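Local structure of G-protein alpha subunit Galpha7 (Naegleria fowleri, 6NE6) at residues E108-P113 with Y134-D139; F209-Y214 with T219-E224; R296-F301 with T319-S324. The protein probably binds and hydrolyses GTP as the alpha subunit of a heterotrimeric G protein, relaying signals from membrane receptors. All coordinates share one frame; numbering follows the deposited sequence.

Contact 1 of 3, residues E108-P113 with Y134-D139; sequences ELWKEP and YFDNLD. With EDO (1,2-ethanediol), chain G.
Trp110 holds its CG anti to the backbone N (chi1 -179°), which carries the indole across to Phe135 and Asp136. Asp136 keeps its CG beside its own N, and OD1 comes to the indole edge. Over one indole face sits Phe135 CB, in a CH-pi contact 3.4 Å from the centroid of the five-membered ring and almost on its normal. At the edge, Trp110 NE1 donates to Asp136 OD1 at 2.8 Å, with an N-H...O angle of 166°. The carboxylate oxygen lies in the indole plane, but the N-H reaches it from above the carboxylate plane. This bond fixes the rotation of the indole while Phe135 supports it from one side. The Phe135 ring meets the six-membered ring obliquely, with centroids 4.6 Å apart and planes at 38°. Phe135 also touches Asn56 and Leu60 of helix 39-66 and Ile106 of helix 100-109. An ethanediol, probably from the crystallisation liquor, binds Leu138 O at the margin. Trp110 lies in the type I turn from Leu109 to Glu112, near the end of helix 100-109, and the contact ties this turn to the end of helix 131-136. The setting is consistent with the all-helical domain of G-protein alpha subunits.

Contact 2 of 3, residues F209-Y214 with T219-E224; sequences FDQKCY and TNRMKE. With EDO (1,2-ethanediol), chain D.
Backbone bonds join Gln211 and Cys213 to the residues that lead into helix 221-235. Arg221 N donates to Gln211 O at 2.9 Å, and Cys213 N donates to Thr219 O at 2.9 Å. They flank a single beta bridge between Lys212 and Asn220. Lys212 CA adds a CA-H...O contact to Thr219 O.

Side-chain bonds to backbone carbonyls extend this pairing. Asn220 ND2 donates to Phe209 O at 2.9 Å, from above the carbonyl plane but within its own amide plane. At the other end of the amide, Asn220 OD1 accepts from Lys223 N in the carbonyl plane, on a lone pair. One amide thus caps the helix and holds the loop. A water accepts from both Asn220 ND2 and Lys212 NZ, and Lys212 NZ also binds Ser218 O.

Arg221 brings the guanidinium. Its chain is extended from CG to NE, and NE donates to Lys212 O at 2.8 Å. This oxygen lies in the guanidinium plane, but the donor stands above the carbonyl plane; Gln126 NE2 also bonds Lys212 O. Gln211 NE2 lies over one guanidinium face, 3.5 Å from Arg221 NH1; both are donors, so this is only packing. Arg221 NH1 forms a salt bridge with Asp19. O1 of an ethanediol, probably from the crystallisation liquor, accepts from both Arg221 NH1 and Arg221 NH2.

Van der Waals contacts lie at the two ends. Phe209 CB meets Met222 CE at 3.7 Å. Cys213 SG lies 3.9 Å from Thr219 CG2 and equally close to Glu224 CB.

The loop's carbonyls therefore take N-H groups from backbone, amide and guanidinium alike. This fixes the start of the helix, and the Asp19 salt bridge links it to the probable P-loop.

Contact 3 of 3, residues R296-F301 with T319-S324; sequences RLRDVF and TSDILS
Arg298 grips the carboxylate of Asp321 side-on in a salt bridge. Arg298 NE donates to Asp321 OD2 at 2.7 Å, nearly straight at 168°, and Asp321 OD2 accepts on its syn lone pair. Arg298 NH2 donates to Asp321 OD1 at 3.1 Å, again from the syn side but out of the carboxylate plane. The two flat groups are turned 36° from each other, and the side chains come from opposite directions. With CG anti to its backbone N (chi1 177°) and a bend at chi2, Arg298 presents its NE edge to the helix. Asp321 also has CG anti to N, which points the carboxylate at Arg298.

A water extends the first shell. It accepts from Arg298 NH2 at 2.8 Å and donates to Ser324 OG at 3.0 Å. Ser324 OG in turn donates to Asp321 O one helical turn back, which fixes the hydroxyl.

Further out, Tyr244 OH of strand 242-248 bonds Asp321 OD2, so that oxygen has two partners. Tyr244 also packs on Arg298, Phe301 and Ile322. Arg298 is held through backbone bonds to Val243. The carboxylate is thus positioned by the neighbouring strand as well as by Arg298.

The salt bridge joins the edge strand 297-302 to helix 308-326, which packs on the central sheet. This is the strand-and-terminal-helix arrangement of the Ras-like P-loop domain of G-protein alpha subunits.

The three contacts follow one another along the chain and do not touch. Contacts 1 and 3 lie on opposite sides of the chain's centre, with their own centres about 42 Å apart. Contact 2 is nearer the middle, about 27 and 28 Å from them, centre to centre. Contact 3 is a surface contact; contacts 1 and 2 are partly buried. No helix or strand is shared. Contact 1 joins a turn to the end of a helix by ring packing and one indole N-H to carboxylate hydrogen bond. Contact 2 joins a loop to a helix start, mainly through carbonyl oxygens. Contact 3 joins the sheet edge to the last helix by charge pairing, with water at its margin.

Contact 1 of 3, residues E108-P113 with Y134-D139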
loop_
_atom_site.group_PDB
_atom_site.type_symbol
_atom_site.label_atom_id
_atom_site.label_comp_id
_atom_site.label_asym_id
_atom_site.label_seq_id
_atom_site.Cartn_x
_atom_site.Cartn_y
_atom_site.Cartn_z
ATOM N N GLU A 108 19.357 13.311 11.739
ATOM C CA GLU A 108 20.741 13.560 11.360
ATOM C C GLU A 108 21.230 12.502 10.373
ATOM O O GLU A 108 21.896 12.830 9.379
ATOM C CB GLU A 108 21.621 13.626 12.614
ATOM C CG GLU A 108 23.004 14.203 12.398
ATOM C CD GLU A 108 23.011 15.656 11.912
ATOM O OE1 GLU A 108 22.146 16.475 12.333
ATOM O OE2 GLU A 108 23.890 15.985 11.098
ATOM N N LEU A 109 20.903 11.227 10.612
ATOM C CA LEU A 109 21.315 10.183 9.672
ATOM C C LEU A 109 20.647 10.330 8.311
ATOM O O LEU A 109 21.201 9.890 7.297
ATOM C CB LEU A 109 21.010 8.797 10.238
ATOM C CG LEU A 109 22.127 8.013 10.914
ATOM C CD1 LEU A 109 21.699 6.552 11.029
ATOM C CD2 LEU A 109 23.449 8.123 10.165
ATOM N N TRP A 110 19.447 10.910 8.261
ATOM C CA TRP A 110 18.800 11.124 6.971
ATOM C C TRP A 110 19.570 12.108 6.088
ATOM O O TRP A 110 19.300 12.176 4.882
ATOM C CB TRP A 110 17.363 11.586 7.245
ATOM C CG TRP A 110 16.438 11.868 6.079
ATOM C CD1 TRP A 110 15.667 12.977 5.927
ATOM C CD2 TRP A 110 16.137 11.015 4.955
ATOM N NE1 TRP A 110 14.921 12.890 4.775
ATOM C CE2 TRP A 110 15.189 11.697 4.161
ATOM C CE3 TRP A 110 16.580 9.754 4.540
ATOM C CZ2 TRP A 110 14.670 11.161 2.973
ATOM C CZ3 TRP A 110 16.070 9.221 3.352
ATOM C CH2 TRP A 110 15.124 9.931 2.587
ATOM N N LYS A 111 20.548 12.840 6.652
ATOM C CA LYS A 111 21.440 13.714 5.890
ATOM C C LYS A 111 22.726 13.023 5.440
ATOM O O LYS A 111 23.485 13.614 4.661
ATOM C CB LYS A 111 21.820 14.945 6.729
ATOM C CG LYS A 111 20.635 15.709 7.312
ATOM C CD LYS A 111 21.144 16.812 8.247
ATOM C CE LYS A 111 20.105 17.193 9.304
ATOM N NZ LYS A 111 20.706 18.050 10.392
ATOM N N GLU A 112 22.981 11.798 5.900
ATOM C CA GLU A 112 24.257 11.132 5.640
ATOM C C GLU A 112 24.339 10.691 4.178
ATOM O O GLU A 112 23.432 10.013 3.688
ATOM C CB GLU A 112 24.406 9.933 6.591
ATOM C CG GLU A 112 25.401 8.875 6.167
ATOM C CD GLU A 112 26.822 9.401 6.128
ATOM O OE1 GLU A 112 27.172 10.246 6.980
ATOM O OE2 GLU A 112 27.589 8.979 5.241
ATOM N N PRO A 113 25.396 11.061 3.454
ATOM C CA PRO A 113 25.442 10.725 2.019
ATOM C C PRO A 113 25.343 9.236 1.729
ATOM O O PRO A 113 24.685 8.853 0.751
ATOM C CB PRO A 113 26.787 11.315 1.561
ATOM C CG PRO A 113 27.531 11.685 2.813
ATOM C CD PRO A 113 26.485 11.963 3.852
ATOM N N TYR A 134 7.981 10.223 5.986
ATOM C CA TYR A 134 8.140 10.323 7.432
ATOM C C TYR A 134 9.465 10.995 7.787
ATOM O O TYR A 134 9.506 11.879 8.656
ATOM C CB TYR A 134 8.020 8.941 8.085
ATOM C CG TYR A 134 6.623 8.343 8.060
ATOM C CD1 TYR A 134 5.517 9.066 8.514
ATOM C CD2 TYR A 134 6.415 7.057 7.583
ATOM C CE1 TYR A 134 4.238 8.512 8.503
ATOM C CE2 TYR A 134 5.150 6.496 7.563
ATOM C CZ TYR A 134 4.068 7.224 8.029
ATOM O OH TYR A 134 2.797 6.667 8.005
ATOM N N PHE A 135 10.551 10.622 7.100
ATOM C CA PHE A 135 11.844 11.235 7.392
ATOM C C PHE A 135 11.805 12.742 7.161
ATOM O O PHE A 135 12.361 13.523 7.950
ATOM C CB PHE A 135 12.945 10.636 6.513
ATOM C CG PHE A 135 13.329 9.209 6.835
ATOM C CD1 PHE A 135 13.362 8.730 8.135
ATOM C CD2 PHE A 135 13.718 8.357 5.801
ATOM C CE1 PHE A 135 13.762 7.411 8.395
ATOM C CE2 PHE A 135 14.117 7.050 6.054
ATOM C CZ PHE A 135 14.148 6.576 7.345
ATOM N N ASP A 136 11.155 13.173 6.075
ATOM C CA ASP A 136 11.131 14.600 5.763
ATOM C C ASP A 136 10.244 15.390 6.711
ATOM O O ASP A 136 10.349 16.620 6.746
ATOM C CB ASP A 136 10.642 14.836 4.333
ATOM C CG ASP A 136 11.696 14.518 3.292
ATOM O OD1 ASP A 136 12.905 14.508 3.629
ATOM O OD2 ASP A 136 11.302 14.307 2.122
ATOM N N ASN A 137 9.343 14.724 7.442
ATOM C CA ASN A 137 8.469 15.401 8.394
ATOM C C ASN A 137 8.882 15.167 9.842
ATOM O O ASN A 137 8.055 15.313 10.751
ATOM C CB ASN A 137 7.015 14.972 8.178
ATOM C CG ASN A 137 6.424 15.582 6.925
ATOM O OD1 ASN A 137 6.067 16.760 6.908
ATOM N ND2 ASN A 137 6.357 14.800 5.857
ATOM N N LEU A 138 10.152 14.843 10.086
ATOM C CA LEU A 138 10.561 14.543 11.453
ATOM C C LEU A 138 10.538 15.763 12.371
ATOM O O LEU A 138 10.482 15.589 13.591
ATOM C CB LEU A 138 11.942 13.890 11.456
ATOM C CG LEU A 138 11.967 12.374 11.235
ATOM C CD1 LEU A 138 13.404 11.893 11.066
ATOM C CD2 LEU A 138 11.292 11.645 12.402
ATOM N N ASP A 139 10.575 16.991 11.831
ATOM C CA ASP A 139 10.452 18.159 12.699
ATOM C C ASP A 139 9.135 18.130 13.461
ATOM O O ASP A 139 9.093 18.444 14.657
ATOM C CB ASP A 139 10.570 19.451 11.886
ATOM C CG ASP A 139 11.992 19.736 11.454
ATOM O OD1 ASP A 139 12.926 19.323 12.174
ATOM O OD2 ASP A 139 12.175 20.372 10.394
HETATM C C1 EDO G . 14.665 16.889 14.210
HETATM O O1 EDO G . 15.961 17.120 14.800
HETATM C C2 EDO G . 14.069 15.579 14.721
HETATM O O2 EDO G . 12.784 15.804 15.328
#

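Contact 2 of 3, residues F209-Y214 with T219-E224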
loop_
_atom_site.group_PDB
_atom_site.type_symbol
_atom_site.label_atom_id
_atom_site.label_comp_id
_atom_site.label_asym_id
_atom_site.label_seq_id
_atom_site.Cartn_x
_atom_site.Cartn_y
_atom_site.Cartn_z
ATOM N N PHE A 209 7.294 -2.939 -10.199
ATOM C CA PHE A 209 7.945 -3.633 -11.306
ATOM C C PHE A 209 9.450 -3.794 -11.093
ATOM O O PHE A 209 10.053 -4.682 -11.702
ATOM C CB PHE A 209 7.679 -2.899 -12.632
ATOM C CG PHE A 209 8.394 -1.579 -12.775
ATOM C CD1 PHE A 209 7.777 -0.396 -12.386
ATOM C CD2 PHE A 209 9.683 -1.508 -13.326
ATOM C CE1 PHE A 209 8.418 0.827 -12.526
ATOM C CE2 PHE A 209 10.331 -0.290 -13.474
ATOM C CZ PHE A 209 9.709 0.882 -13.078
ATOM N N ASP A 210 10.067 -2.959 -10.261
ATOM C CA ASP A 210 11.516 -3.008 -10.074
ATOM C C ASP A 210 11.889 -3.422 -8.654
ATOM O O ASP A 210 12.999 -3.138 -8.199
ATOM C CB ASP A 210 12.169 -1.671 -10.455
ATOM C CG ASP A 210 11.707 -0.505 -9.581
ATOM O OD1 ASP A 210 10.880 -0.717 -8.676
ATOM O OD2 ASP A 210 12.173 0.640 -9.793
ATOM N N GLN A 211 10.997 -4.134 -7.959
ATOM C CA GLN A 211 11.239 -4.526 -6.577
ATOM C C GLN A 211 11.262 -6.038 -6.428
ATOM O O GLN A 211 10.662 -6.766 -7.215
ATOM C CB GLN A 211 10.167 -3.960 -5.649
ATOM C CG GLN A 211 10.253 -2.466 -5.463
ATOM C CD GLN A 211 9.004 -1.925 -4.813
ATOM O OE1 GLN A 211 8.236 -1.209 -5.437
ATOM N NE2 GLN A 211 8.787 -2.280 -3.548
ATOM N N LYS A 212 11.941 -6.492 -5.371
ATOM C CA LYS A 212 12.011 -7.900 -4.997
ATOM C C LYS A 212 10.989 -8.223 -3.907
ATOM O O LYS A 212 10.667 -7.383 -3.060
ATOM C CB LYS A 212 13.416 -8.244 -4.492
ATOM C CG LYS A 212 14.518 -8.006 -5.502
ATOM C CD LYS A 212 14.293 -8.858 -6.739
ATOM C CE LYS A 212 15.441 -8.749 -7.743
ATOM N NZ LYS A 212 15.122 -9.576 -8.950
ATOM N N CYS A 213 10.528 -9.475 -3.902
ATOM C CA CYS A 213 9.532 -9.905 -2.924
ATOM C C CYS A 213 10.069 -9.840 -1.503
ATOM O O CYS A 213 9.361 -9.411 -0.581
ATOM C CB CYS A 213 9.078 -11.333 -3.224
ATOM S SG CYS A 213 8.048 -11.426 -4.682
ATOM N N TYR A 214 11.292 -10.328 -1.297
ATOM C CA TYR A 214 11.915 -10.375 0.016
ATOM C C TYR A 214 13.384 -10.020 -0.111
ATOM O O TYR A 214 13.988 -10.154 -1.182
ATOM C CB TYR A 214 11.819 -11.768 0.650
ATOM C CG TYR A 214 10.421 -12.268 0.829
ATOM C CD1 TYR A 214 9.671 -11.898 1.936
ATOM C CD2 TYR A 214 9.843 -13.121 -0.111
ATOM C CE1 TYR A 214 8.381 -12.355 2.101
ATOM C CE2 TYR A 214 8.555 -13.588 0.051
ATOM C CZ TYR A 214 7.828 -13.202 1.159
ATOM O OH TYR A 214 6.539 -13.660 1.319
ATOM N N THR A 219 12.986 -13.176 -6.462
ATOM C CA THR A 219 11.725 -13.108 -7.201
ATOM C C THR A 219 11.262 -11.663 -7.335
ATOM O O THR A 219 11.252 -10.906 -6.362
ATOM C CB THR A 219 10.653 -13.939 -6.496
ATOM O OG1 THR A 219 11.106 -15.293 -6.348
ATOM C CG2 THR A 219 9.347 -13.936 -7.299
ATOM N N ASN A 220 10.903 -11.274 -8.557
ATOM C CA ASN A 220 10.397 -9.936 -8.816
ATOM C C ASN A 220 8.948 -9.817 -8.359
ATOM O O ASN A 220 8.137 -10.712 -8.604
ATOM C CB ASN A 220 10.509 -9.629 -10.308
ATOM C CG ASN A 220 9.904 -8.296 -10.672
ATOM O OD1 ASN A 220 8.733 -8.213 -11.038
ATOM N ND2 ASN A 220 10.705 -7.239 -10.574
ATOM N N ARG A 221 8.614 -8.682 -7.723
ATOM C CA ARG A 221 7.276 -8.521 -7.149
ATOM C C ARG A 221 6.189 -8.541 -8.219
ATOM O O ARG A 221 5.123 -9.132 -8.016
ATOM C CB ARG A 221 7.177 -7.216 -6.358
ATOM C CG ARG A 221 7.879 -7.254 -5.010
ATOM C CD ARG A 221 7.409 -6.107 -4.111
ATOM N NE ARG A 221 8.155 -6.101 -2.845
ATOM C CZ ARG A 221 7.839 -5.343 -1.800
ATOM N NH1 ARG A 221 6.786 -4.534 -1.864
ATOM N NH2 ARG A 221 8.569 -5.404 -0.691
ATOM N N MET A 222 6.410 -7.846 -9.339
ATOM C CA MET A 222 5.369 -7.798 -10.357
ATOM C C MET A 222 5.205 -9.143 -11.048
ATOM O O MET A 222 4.077 -9.548 -11.363
ATOM C CB MET A 222 5.667 -6.694 -11.374
ATOM C CG MET A 222 4.538 -6.522 -12.381
ATOM S SD MET A 222 4.697 -5.037 -13.390
ATOM C CE MET A 222 4.108 -3.798 -12.236
ATOM N N LYS A 223 6.310 -9.858 -11.290
ATOM C CA LYS A 223 6.187 -11.200 -11.858
ATOM C C LYS A 223 5.405 -12.110 -10.931
ATOM O O LYS A 223 4.583 -12.917 -11.389
ATOM C CB LYS A 223 7.561 -11.789 -12.159
ATOM C CG LYS A 223 8.236 -11.063 -13.308
ATOM C CD LYS A 223 9.562 -11.680 -13.679
ATOM C CE LYS A 223 10.160 -10.919 -14.847
ATOM N NZ LYS A 223 11.497 -11.456 -15.207
ATOM N N GLU A 224 5.621 -11.978 -9.620
ATOM C CA GLU A 224 4.886 -12.815 -8.678
ATOM C C GLU A 224 3.413 -12.421 -8.647
ATOM O O GLU A 224 2.533 -13.292 -8.628
ATOM C CB GLU A 224 5.527 -12.720 -7.294
ATOM C CG GLU A 224 4.802 -13.470 -6.178
ATOM C CD GLU A 224 4.883 -14.979 -6.327
ATOM O OE1 GLU A 224 5.722 -15.471 -7.116
ATOM O OE2 GLU A 224 4.099 -15.675 -5.646
HETATM C C1 EDO D . 7.295 -2.855 1.987
HETATM O O1 EDO D . 6.774 -3.926 1.188
HETATM C C2 EDO D . 8.702 -3.212 2.451
HETATM O O2 EDO D . 9.540 -3.371 1.300
HETATM O O HOH W 1 13.466 -7.404 -9.883
#

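Contact 3 of 3, residues R296-F301 with T319-S324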
loop_
_atom_site.group_PDB
_atom_site.type_symbol
_atom_site.label_atom_id
_atom_site.label_comp_id
_atom_site.label_asym_id
_atom_site.label_seq_id
_atom_site.Cartn_x
_atom_site.Cartn_y
_atom_site.Cartn_z
ATOM N N ARG A 296 -12.708 -12.694 -17.597
ATOM C CA ARG A 296 -13.585 -12.600 -16.440
ATOM C C ARG A 296 -13.566 -11.216 -15.797
ATOM O O ARG A 296 -14.515 -10.868 -15.082
ATOM C CB ARG A 296 -13.201 -13.690 -15.432
ATOM C CG ARG A 296 -13.274 -15.082 -16.068
ATOM C CD ARG A 296 -12.916 -16.206 -15.098
ATOM N NE ARG A 296 -14.087 -16.757 -14.418
ATOM C CZ ARG A 296 -14.037 -17.484 -13.303
ATOM N NH1 ARG A 296 -12.864 -17.757 -12.715
ATOM N NH2 ARG A 296 -15.171 -17.936 -12.766
ATOM N N LEU A 297 -12.536 -10.411 -16.047
ATOM C CA LEU A 297 -12.522 -9.062 -15.501
ATOM C C LEU A 297 -13.644 -8.224 -16.095
ATOM O O LEU A 297 -13.892 -8.238 -17.306
ATOM C CB LEU A 297 -11.179 -8.376 -15.770
ATOM C CG LEU A 297 -9.984 -8.885 -14.973
ATOM C CD1 LEU A 297 -8.697 -8.256 -15.521
ATOM C CD2 LEU A 297 -10.161 -8.550 -13.483
ATOM N N ARG A 298 -14.317 -7.476 -15.229
ATOM C CA ARG A 298 -15.288 -6.504 -15.698
ATOM C C ARG A 298 -14.590 -5.312 -16.346
ATOM O O ARG A 298 -14.993 -4.855 -17.430
ATOM C CB ARG A 298 -16.161 -6.059 -14.531
ATOM C CG ARG A 298 -17.143 -5.009 -14.881
ATOM C CD ARG A 298 -18.202 -5.540 -15.818
ATOM N NE ARG A 298 -19.182 -4.493 -16.044
ATOM C CZ ARG A 298 -20.304 -4.643 -16.735
ATOM N NH1 ARG A 298 -20.607 -5.817 -17.278
ATOM N NH2 ARG A 298 -21.116 -3.610 -16.880
ATOM N N ASP A 299 -13.550 -4.795 -15.697
ATOM C CA ASP A 299 -12.792 -3.675 -16.246
ATOM C C ASP A 299 -11.449 -3.588 -15.522
ATOM O O ASP A 299 -11.213 -4.271 -14.523
ATOM C CB ASP A 299 -13.602 -2.377 -16.122
ATOM C CG ASP A 299 -13.358 -1.412 -17.271
ATOM O OD1 ASP A 299 -12.334 -1.541 -17.981
ATOM O OD2 ASP A 299 -14.201 -0.515 -17.452
ATOM N N VAL A 300 -10.569 -2.724 -16.034
ATOM C CA VAL A 300 -9.257 -2.467 -15.443
ATOM C C VAL A 300 -9.102 -0.961 -15.294
ATOM O O VAL A 300 -9.396 -0.215 -16.232
ATOM C CB VAL A 300 -8.107 -3.038 -16.298
ATOM C CG1 VAL A 300 -6.768 -2.658 -15.697
ATOM C CG2 VAL A 300 -8.215 -4.558 -16.436
ATOM N N PHE A 301 -8.665 -0.510 -14.112
ATOM C CA PHE A 301 -8.521 0.915 -13.826
ATOM C C PHE A 301 -7.135 1.191 -13.267
ATOM O O PHE A 301 -6.625 0.424 -12.442
ATOM C CB PHE A 301 -9.564 1.429 -12.799
ATOM C CG PHE A 301 -10.986 1.391 -13.282
ATOM C CD1 PHE A 301 -11.551 2.490 -13.915
ATOM C CD2 PHE A 301 -11.773 0.269 -13.075
ATOM C CE1 PHE A 301 -12.875 2.459 -14.355
ATOM C CE2 PHE A 301 -13.100 0.242 -13.508
ATOM C CZ PHE A 301 -13.642 1.323 -14.147
ATOM N N THR A 319 -18.418 2.193 -9.085
ATOM C CA THR A 319 -19.751 1.979 -8.527
ATOM C C THR A 319 -20.835 2.242 -9.565
ATOM O O THR A 319 -21.856 1.546 -9.581
ATOM C CB THR A 319 -19.979 2.828 -7.272
ATOM O OG1 THR A 319 -19.781 4.208 -7.574
ATOM C CG2 THR A 319 -18.995 2.410 -6.172
ATOM N N SER A 320 -20.615 3.200 -10.466
ATOM C CA SER A 320 -21.572 3.399 -11.546
ATOM C C SER A 320 -21.655 2.165 -12.422
ATOM O O SER A 320 -22.748 1.747 -12.823
ATOM C CB SER A 320 -21.187 4.614 -12.390
ATOM O OG SER A 320 -21.307 5.804 -11.637
ATOM N N ASP A 321 -20.511 1.551 -12.713
ATOM C CA ASP A 321 -20.539 0.365 -13.555
ATOM C C ASP A 321 -21.198 -0.806 -12.842
ATOM O O ASP A 321 -21.925 -1.587 -13.468
ATOM C CB ASP A 321 -19.131 -0.007 -13.995
ATOM C CG ASP A 321 -19.140 -1.136 -14.987
ATOM O OD1 ASP A 321 -19.691 -0.946 -16.089
ATOM O OD2 ASP A 321 -18.637 -2.221 -14.654
ATOM N N ILE A 322 -20.954 -0.950 -11.534
ATOM C CA ILE A 322 -21.635 -1.993 -10.770
ATOM C C ILE A 322 -23.143 -1.828 -10.894
ATOM O O ILE A 322 -23.878 -2.794 -11.133
ATOM C CB ILE A 322 -21.198 -1.967 -9.298
ATOM C CG1 ILE A 322 -19.780 -2.492 -9.155
ATOM C CG2 ILE A 322 -22.148 -2.808 -8.461
ATOM C CD1 ILE A 322 -19.186 -2.231 -7.772
ATOM N N LEU A 323 -23.620 -0.597 -10.736
ATOM C CA LEU A 323 -25.055 -0.350 -10.834
ATOM C C LEU A 323 -25.568 -0.656 -12.231
ATOM O O LEU A 323 -26.680 -1.174 -12.391
ATOM C CB LEU A 323 -25.376 1.093 -10.451
ATOM C CG LEU A 323 -25.285 1.433 -8.960
ATOM C CD1 LEU A 323 -25.755 2.846 -8.709
ATOM C CD2 LEU A 323 -26.111 0.430 -8.153
ATOM N N SER A 324 -24.767 -0.358 -13.256
ATOM C CA SER A 324 -25.232 -0.584 -14.622
ATOM C C SER A 324 -25.376 -2.070 -14.926
ATOM O O SER A 324 -26.223 -2.452 -15.739
ATOM C CB SER A 324 -24.291 0.089 -15.627
ATOM O OG SER A 324 -23.114 -0.670 -15.828
HETATM O O HOH W 2 -23.249 -2.419 -18.257
#